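Local coordinates for CglIIR protein (Corynebacterium glutamicum, PDB 6F1S), which forms the C-terminal domain of the H subunit of the CglI restriction endonuclease, a subunit that contains a DEAD-Z1 helicase-like, probably NTP-hydrolysing, motor, at residues A[33-38]-A[61-66]; A[38-43]-A[151-156]; A[52-57]-A[82-87]. One frame throughout, in Å; residues are numbered along the deposited sequence.

Contact 1. Residues A[33-38]-A[61-66]; sequences EALDKK and LNAFTV
L35 puts both of its methyl groups against the type I beta turn L61 to F64, the turn that leads from helix 54-61 into the short strand 64-65. The contact is small, 116 Å² in all, and it rests on this one leucine. Its CG lies anti to the backbone N (chi1 180°), which carries the branch straight out from helix 32-46, and the two methyls then part. CD1 meets the methyl of A63, 3.8 Å from A63 CB, while CD2 comes obliquely to the ring of F64, 3.8 Å from F64 CE2 and nearly as close to CZ. The methyl of A63 also feels the second branch, with A63 CB 4.0 Å from L35 CD2. The leucine branch runs roughly perpendicular to the F64 side chain. A63 points at the helix from the start. F64 leaves the backbone at an angle to it, and only the far end of its ring comes round to L35.

This is the tight side: L35 and F64 are buried, I29 of strand 28-29 touches both, and W153 and P155 pack on F64 as well. The other flanks are loose. E33, A34, K37 and K38 lie on exposed parts of the helix, and N62, at the outer corner of the turn, is exposed too, with its OD1 hydrogen-bonded to K77. The turn itself is closed by the backbone bond from F64 N to L61 O, 2.9 Å long. That same carbonyl oxygen also lies in the plane of the F64 ring, at its edge, where L61 O is 3.7 Å from F64 CD2.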
# COMPACT_ATOMS: atom_id res chain seq x y z
N GLU A 33 8.45 -12.90 -3.25
CA GLU A 33 8.52 -13.18 -4.68
C GLU A 33 7.14 -13.35 -5.30
O GLU A 33 6.91 -12.92 -6.43
CB GLU A 33 9.37 -14.42 -4.94
CG GLU A 33 10.87 -14.15 -4.95
N ALA A 34 6.23 -13.99 -4.57
CA ALA A 34 4.90 -14.26 -5.08
C ALA A 34 4.08 -12.99 -5.20
O ALA A 34 3.38 -12.79 -6.20
CB ALA A 34 4.17 -15.27 -4.20
N LEU A 35 4.15 -12.14 -4.19
CA LEU A 35 3.42 -10.88 -4.23
C LEU A 35 4.03 -9.96 -5.29
O LEU A 35 3.30 -9.37 -6.09
CB LEU A 35 3.43 -10.20 -2.86
CG LEU A 35 2.67 -8.87 -2.86
CD1 LEU A 35 1.19 -9.09 -3.17
CD2 LEU A 35 2.86 -8.13 -1.54
N ASP A 36 5.36 -9.86 -5.31
CA ASP A 36 6.06 -9.01 -6.27
C ASP A 36 5.74 -9.40 -7.71
O ASP A 36 5.41 -8.55 -8.53
CB ASP A 36 7.57 -9.06 -6.03
CG ASP A 36 8.31 -7.95 -6.76
OD1 ASP A 36 7.84 -6.79 -6.73
OD2 ASP A 36 9.36 -8.24 -7.37
N LYS A 37 5.83 -10.69 -8.01
CA LYS A 37 5.46 -11.21 -9.32
C LYS A 37 4.01 -10.85 -9.66
O LYS A 37 3.69 -10.45 -10.78
CB LYS A 37 5.65 -12.73 -9.37
CG LYS A 37 5.44 -13.37 -10.73
CD LYS A 37 5.36 -14.89 -10.62
CE LYS A 37 5.47 -15.57 -11.98
NZ LYS A 37 6.84 -15.45 -12.55
N LYS A 38 3.14 -10.99 -8.66
CA LYS A 38 1.72 -10.70 -8.80
C LYS A 38 1.45 -9.22 -9.09
O LYS A 38 0.73 -8.89 -10.03
CB LYS A 38 0.97 -11.14 -7.54
CG LYS A 38 -0.39 -10.50 -7.34
CD LYS A 38 -1.51 -11.33 -7.95
CE LYS A 38 -2.87 -10.94 -7.37
NZ LYS A 38 -2.94 -11.22 -5.90
N LEU A 61 -3.99 -7.26 0.23
CA LEU A 61 -3.71 -6.82 1.59
C LEU A 61 -3.35 -8.00 2.50
O LEU A 61 -2.49 -7.87 3.37
CB LEU A 61 -4.90 -6.05 2.16
CG LEU A 61 -5.17 -4.67 1.52
CD1 LEU A 61 -6.44 -4.04 2.08
CD2 LEU A 61 -3.98 -3.74 1.72
N ASN A 62 -4.00 -9.15 2.28
CA ASN A 62 -3.72 -10.35 3.07
C ASN A 62 -2.30 -10.86 2.90
O ASN A 62 -1.82 -11.65 3.71
CB ASN A 62 -4.70 -11.47 2.72
CG ASN A 62 -6.07 -11.25 3.30
OD1 ASN A 62 -6.21 -10.71 4.40
ND2 ASN A 62 -7.09 -11.67 2.58
N ALA A 63 -1.63 -10.43 1.84
CA ALA A 63 -0.25 -10.83 1.61
C ALA A 63 0.67 -10.11 2.58
O ALA A 63 1.85 -10.45 2.70
CB ALA A 63 0.15 -10.56 0.18
N PHE A 64 0.12 -9.12 3.28
CA PHE A 64 0.89 -8.32 4.23
C PHE A 64 0.66 -8.76 5.66
O PHE A 64 -0.45 -9.13 6.05
CB PHE A 64 0.55 -6.83 4.10
CG PHE A 64 1.09 -6.17 2.87
CD1 PHE A 64 2.30 -5.49 2.91
CD2 PHE A 64 0.39 -6.20 1.67
CE1 PHE A 64 2.80 -4.86 1.77
CE2 PHE A 64 0.88 -5.57 0.54
CZ PHE A 64 2.10 -4.91 0.59
N THR A 65 1.74 -8.71 6.45
CA THR A 65 1.66 -8.84 7.89
C THR A 65 2.18 -7.55 8.51
O THR A 65 3.35 -7.21 8.34
CB THR A 65 2.48 -10.04 8.42
OG1 THR A 65 1.96 -11.25 7.87
CG2 THR A 65 2.42 -10.10 9.94
N VAL A 66 1.30 -6.82 9.19
CA VAL A 66 1.70 -5.58 9.85
C VAL A 66 1.13 -5.50 11.26
O VAL A 66 -0.01 -5.89 11.50
CB VAL A 66 1.25 -4.33 9.04
CG1 VAL A 66 1.68 -3.05 9.75
CG2 VAL A 66 1.81 -4.36 7.62

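Contact 2. Residues A[38-43]-A[151-156]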
# COMPACT_ATOMS: atom_id res chain seq x y z
N LYS A 38 3.14 -10.99 -8.66
CA LYS A 38 1.72 -10.70 -8.80
C LYS A 38 1.45 -9.22 -9.09
O LYS A 38 0.73 -8.89 -10.03
CB LYS A 38 0.97 -11.14 -7.54
CG LYS A 38 -0.39 -10.50 -7.34
CD LYS A 38 -1.51 -11.33 -7.95
CE LYS A 38 -2.87 -10.94 -7.37
NZ LYS A 38 -2.94 -11.22 -5.90
N LEU A 39 2.04 -8.34 -8.28
CA LEU A 39 1.82 -6.90 -8.44
C LEU A 39 2.45 -6.37 -9.72
O LEU A 39 1.86 -5.53 -10.40
CB LEU A 39 2.36 -6.14 -7.22
CG LEU A 39 1.63 -6.36 -5.89
CD1 LEU A 39 2.26 -5.54 -4.77
CD2 LEU A 39 0.15 -6.02 -6.03
N LEU A 40 3.64 -6.86 -10.06
CA LEU A 40 4.30 -6.44 -11.29
C LEU A 40 3.57 -6.94 -12.55
O LEU A 40 3.56 -6.26 -13.57
CB LEU A 40 5.75 -6.91 -11.31
CG LEU A 40 6.68 -6.19 -10.32
CD1 LEU A 40 8.09 -6.75 -10.40
CD2 LEU A 40 6.67 -4.68 -10.55
N ALA A 41 2.97 -8.13 -12.47
CA ALA A 41 2.17 -8.63 -13.58
C ALA A 41 0.91 -7.79 -13.73
O ALA A 41 0.44 -7.55 -14.84
CB ALA A 41 1.81 -10.09 -13.39
N TYR A 42 0.37 -7.33 -12.60
CA TYR A 42 -0.81 -6.48 -12.62
C TYR A 42 -0.47 -5.12 -13.24
O TYR A 42 -1.22 -4.61 -14.07
CB TYR A 42 -1.38 -6.29 -11.20
CG TYR A 42 -2.69 -5.53 -11.15
CD1 TYR A 42 -2.71 -4.14 -11.26
CD2 TYR A 42 -3.90 -6.19 -10.97
CE1 TYR A 42 -3.90 -3.44 -11.22
CE2 TYR A 42 -5.09 -5.49 -10.92
CZ TYR A 42 -5.09 -4.12 -11.05
OH TYR A 42 -6.27 -3.42 -11.00
N LEU A 43 0.66 -4.56 -12.82
CA LEU A 43 1.11 -3.26 -13.30
C LEU A 43 1.23 -3.22 -14.82
O LEU A 43 0.88 -2.24 -15.46
CB LEU A 43 2.45 -2.90 -12.66
CG LEU A 43 3.27 -1.75 -13.25
CD1 LEU A 43 2.46 -0.46 -13.27
CD2 LEU A 43 4.55 -1.58 -12.45
N PRO A 151 13.29 -6.85 -2.60
CA PRO A 151 12.51 -5.61 -2.56
C PRO A 151 11.38 -5.66 -1.55
O PRO A 151 11.03 -6.74 -1.06
CB PRO A 151 11.95 -5.52 -3.98
CG PRO A 151 11.72 -6.95 -4.35
CD PRO A 151 12.86 -7.73 -3.71
N ILE A 152 10.82 -4.50 -1.24
CA ILE A 152 9.66 -4.41 -0.36
C ILE A 152 8.55 -3.66 -1.10
O ILE A 152 8.82 -2.87 -2.01
CB ILE A 152 10.00 -3.68 0.97
CG1 ILE A 152 8.89 -3.87 2.01
CG2 ILE A 152 10.26 -2.19 0.74
CD1 ILE A 152 8.74 -5.27 2.52
N TRP A 153 7.30 -3.94 -0.74
CA TRP A 153 6.17 -3.11 -1.14
C TRP A 153 5.62 -2.46 0.11
O TRP A 153 5.39 -3.15 1.11
CB TRP A 153 5.09 -3.93 -1.84
CG TRP A 153 5.37 -4.29 -3.26
CD1 TRP A 153 5.95 -5.44 -3.71
CD2 TRP A 153 5.07 -3.52 -4.43
NE1 TRP A 153 6.03 -5.43 -5.08
CE2 TRP A 153 5.50 -4.27 -5.55
CE3 TRP A 153 4.48 -2.27 -4.64
CZ2 TRP A 153 5.35 -3.81 -6.86
CZ3 TRP A 153 4.34 -1.81 -5.95
CH2 TRP A 153 4.78 -2.58 -7.04
N VAL A 154 5.41 -1.15 0.08
CA VAL A 154 4.87 -0.45 1.23
C VAL A 154 3.46 0.07 0.93
O VAL A 154 3.25 0.79 -0.04
CB VAL A 154 5.77 0.73 1.65
CG1 VAL A 154 5.30 1.31 2.97
CG2 VAL A 154 7.22 0.27 1.76
N PRO A 155 2.48 -0.32 1.75
CA PRO A 155 1.09 0.08 1.52
C PRO A 155 0.70 1.39 2.19
O PRO A 155 1.09 1.67 3.32
CB PRO A 155 0.30 -1.09 2.12
CG PRO A 155 1.16 -1.52 3.27
CD PRO A 155 2.59 -1.33 2.82
N ASN A 156 -0.09 2.20 1.49
CA ASN A 156 -0.66 3.41 2.04
C ASN A 156 -2.15 3.40 1.73
O ASN A 156 -2.55 3.32 0.58
CB ASN A 156 0.01 4.66 1.44
CG ASN A 156 -0.68 5.95 1.85
OD1 ASN A 156 -0.22 6.66 2.75
ND2 ASN A 156 -1.79 6.27 1.19
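L39 sets a methyl squarely on the indole of W153, and that one overlap organises the contact between helix 32-46 and strand 152-158 of the mixed sheet. CD1 of L39 stands 3.5 Å from the centroid of the W153 five-membered ring and only 10° off the ring normal, a CH-pi contact over the face. The nearest ring atom is W153 CD2, 3.5 Å from L39 CD1, with CE2 almost as near. The two side chains reach past each other in opposite directions: the leucine comes from the helix and the indole from the sheet. The root of the leucine therefore touches as well, with L39 CB 3.8 Å from W153 CZ2, out on the six-membered ring.

L40 approaches differently. It starts off at an angle to the sheet and brings only its end close, so that CD2 lies at the edge of the indole, near its plane, 4.0 Å from W153 CZ2. Face and edge of one ring are thus met by successive residues of the helix. W153 reaches them because its CG is anti to the carbonyl carbon (chi1 -77°) and the indole projects from the strand toward the helix.

The helix lies across more than this strand: Y42 and L43 touch strand 92-100, and W153 itself leans on L129 and R131 of strand 126-132. The polar edge of the indole is also provided for, since NE1 gives a hydrogen bond to D36 OD1, and D36 is in turn salt-bridged to R131. The chemistry is a division of labour: dispersion holds the ring's face, while the N-H bond fixes its rotation, and the carboxylate may make the pi cloud slightly richer for the methyl above it.

Contact 3. Residues A[52-57]-A[82-87]; sequences IGMRAI and DFERNQ
F83 O takes the amide of Q87 in the shortest backbone hydrogen bond within these two segments, Q87 N to F83 O 2.7 Å, and the side chain of the same F83 meets M54 across the gap between two helices. Here the last turn of helix 73-86 lies against the first turn of helix 54-61, which G53 precedes as N-cap residue.

M54, modelled as selenomethionine, carries the whole contact. Its chain bends at chi2 (-56°), turning SE and the terminal methyl toward F83, where CE stops 3.9 Å from F83 CB. The phenyl ring then runs on away from M54 toward L90, P125 and P160. Nearer the backbone, M54 and E84 run alongside each other, pointing opposite ways: E84 CG sits 3.7 Å from M54 CB and equally close to M54 CG. Beyond CG the glutamate is extended.

On the inner side M54 is covered by L80, A92 and P125; on the outer side R55 is exposed. The contact is mainly apolar, E84 joining it through CG, with its carboxyl carbon CD also 4.0 Å from M54 CB. The carboxylate ends near the first turn of helix 54-61, with E84 OE1 4.8 Å from R55 N, too long for a bond, yet the positive end of that helix may lend the charge some mild electrostatic comfort.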
# COMPACT_ATOMS: atom_id res chain seq x y z
N ILE A 52 -10.11 -1.31 -9.01
CA ILE A 52 -10.03 -2.74 -8.76
C ILE A 52 -11.09 -3.15 -7.74
O ILE A 52 -11.41 -2.39 -6.83
CB ILE A 52 -8.61 -3.13 -8.27
CG1 ILE A 52 -8.46 -4.65 -8.15
CG2 ILE A 52 -8.29 -2.42 -6.97
CD1 ILE A 52 -7.08 -5.09 -7.72
N GLY A 53 -11.66 -4.34 -7.92
CA GLY A 53 -12.72 -4.83 -7.06
C GLY A 53 -12.27 -5.09 -5.63
O GLY A 53 -11.12 -5.46 -5.39
N MSE A 54 -13.19 -4.92 -4.69
CA MSE A 54 -12.91 -5.03 -3.26
C MSE A 54 -12.23 -6.33 -2.85
O MSE A 54 -11.26 -6.32 -2.11
CB MSE A 54 -14.20 -4.88 -2.46
CG MSE A 54 -14.83 -3.51 -2.56
SE MSE A 54 -13.58 -2.11 -2.04
CE MSE A 54 -14.77 -0.58 -2.17
N ARG A 55 -12.77 -7.45 -3.33
CA ARG A 55 -12.22 -8.75 -3.00
C ARG A 55 -10.76 -8.90 -3.45
O ARG A 55 -9.96 -9.58 -2.80
CB ARG A 55 -13.08 -9.85 -3.61
CG ARG A 55 -12.57 -11.24 -3.32
CD ARG A 55 -13.40 -12.30 -4.02
NE ARG A 55 -12.81 -13.62 -3.85
CZ ARG A 55 -13.32 -14.74 -4.36
NH1 ARG A 55 -14.44 -14.69 -5.08
NH2 ARG A 55 -12.72 -15.90 -4.16
N ALA A 56 -10.42 -8.25 -4.56
CA ALA A 56 -9.07 -8.36 -5.10
C ALA A 56 -8.10 -7.54 -4.27
O ALA A 56 -6.96 -7.96 -4.03
CB ALA A 56 -9.04 -7.92 -6.55
N ILE A 57 -8.55 -6.37 -3.83
CA ILE A 57 -7.83 -5.55 -2.87
C ILE A 57 -7.53 -6.33 -1.59
O ILE A 57 -6.39 -6.36 -1.12
CB ILE A 57 -8.62 -4.28 -2.50
CG1 ILE A 57 -8.46 -3.22 -3.58
CG2 ILE A 57 -8.14 -3.71 -1.18
CD1 ILE A 57 -7.10 -2.55 -3.57
N ASP A 82 -17.79 -3.49 4.35
CA ASP A 82 -18.98 -2.69 4.60
C ASP A 82 -19.38 -1.94 3.32
O ASP A 82 -20.57 -1.83 3.02
CB ASP A 82 -18.74 -1.70 5.74
N PHE A 83 -18.39 -1.45 2.58
CA PHE A 83 -18.65 -0.81 1.30
C PHE A 83 -19.25 -1.77 0.28
O PHE A 83 -20.07 -1.38 -0.54
CB PHE A 83 -17.37 -0.20 0.74
CG PHE A 83 -16.98 1.08 1.40
CD1 PHE A 83 -17.92 2.06 1.65
CD2 PHE A 83 -15.67 1.31 1.79
CE1 PHE A 83 -17.56 3.25 2.27
CE2 PHE A 83 -15.30 2.49 2.40
CZ PHE A 83 -16.25 3.46 2.64
N GLU A 84 -18.82 -3.03 0.34
CA GLU A 84 -19.35 -4.05 -0.55
C GLU A 84 -20.85 -4.23 -0.35
O GLU A 84 -21.61 -4.26 -1.32
CB GLU A 84 -18.64 -5.39 -0.33
CG GLU A 84 -17.59 -5.71 -1.36
CD GLU A 84 -17.29 -7.20 -1.45
OE1 GLU A 84 -16.61 -7.73 -0.54
OE2 GLU A 84 -17.73 -7.84 -2.42
N ARG A 85 -21.26 -4.36 0.91
CA ARG A 85 -22.66 -4.61 1.23
C ARG A 85 -23.53 -3.38 1.01
O ARG A 85 -24.68 -3.49 0.58
CB ARG A 85 -22.79 -5.11 2.67
CG ARG A 85 -22.18 -6.49 2.89
CD ARG A 85 -22.44 -7.01 4.30
NE ARG A 85 -21.71 -6.27 5.32
CZ ARG A 85 -20.53 -6.63 5.81
NH1 ARG A 85 -19.94 -7.74 5.39
NH2 ARG A 85 -19.93 -5.88 6.73
N ASN A 86 -22.98 -2.20 1.29
CA ASN A 86 -23.73 -0.97 1.16
C ASN A 86 -23.73 -0.42 -0.27
O ASN A 86 -24.76 0.03 -0.77
CB ASN A 86 -23.20 0.09 2.13
CG ASN A 86 -23.25 -0.37 3.57
OD1 ASN A 86 -23.84 -1.40 3.89
ND2 ASN A 86 -22.62 0.39 4.47
N GLN A 87 -22.57 -0.45 -0.91
CA GLN A 87 -22.44 0.05 -2.28
C GLN A 87 -21.73 -0.98 -3.16
O GLN A 87 -20.53 -0.89 -3.39
CB GLN A 87 -21.67 1.36 -2.30
CG GLN A 87 -22.02 2.29 -1.16
CD GLN A 87 -21.07 3.45 -1.04
OE1 GLN A 87 -20.53 3.94 -2.03
NE2 GLN A 87 -20.84 3.90 0.19

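In the fold
Contacts 1 and 2 are neighbours, with centres 8 Å apart, and work from successive turns of helix 32-46, sharing K38. They are stitched together directly: D36 OD1 of the first lies 2.8 Å from W153 NE1 of the second, a probable hydrogen bond, and F64 CE1 packs 3.2 Å from W153 O. Together they bring helix 32-46, the 61-66 turn and strand 152-158 into mutual contact. Contact 3 lies apart, about 19 Å from contact 1 and 20 Å from contact 2, centre to centre. Helix 54-61 links it along the chain to contact 1, and Y42 OH, 3.6 Å from I52 CB, joins it to contact 2.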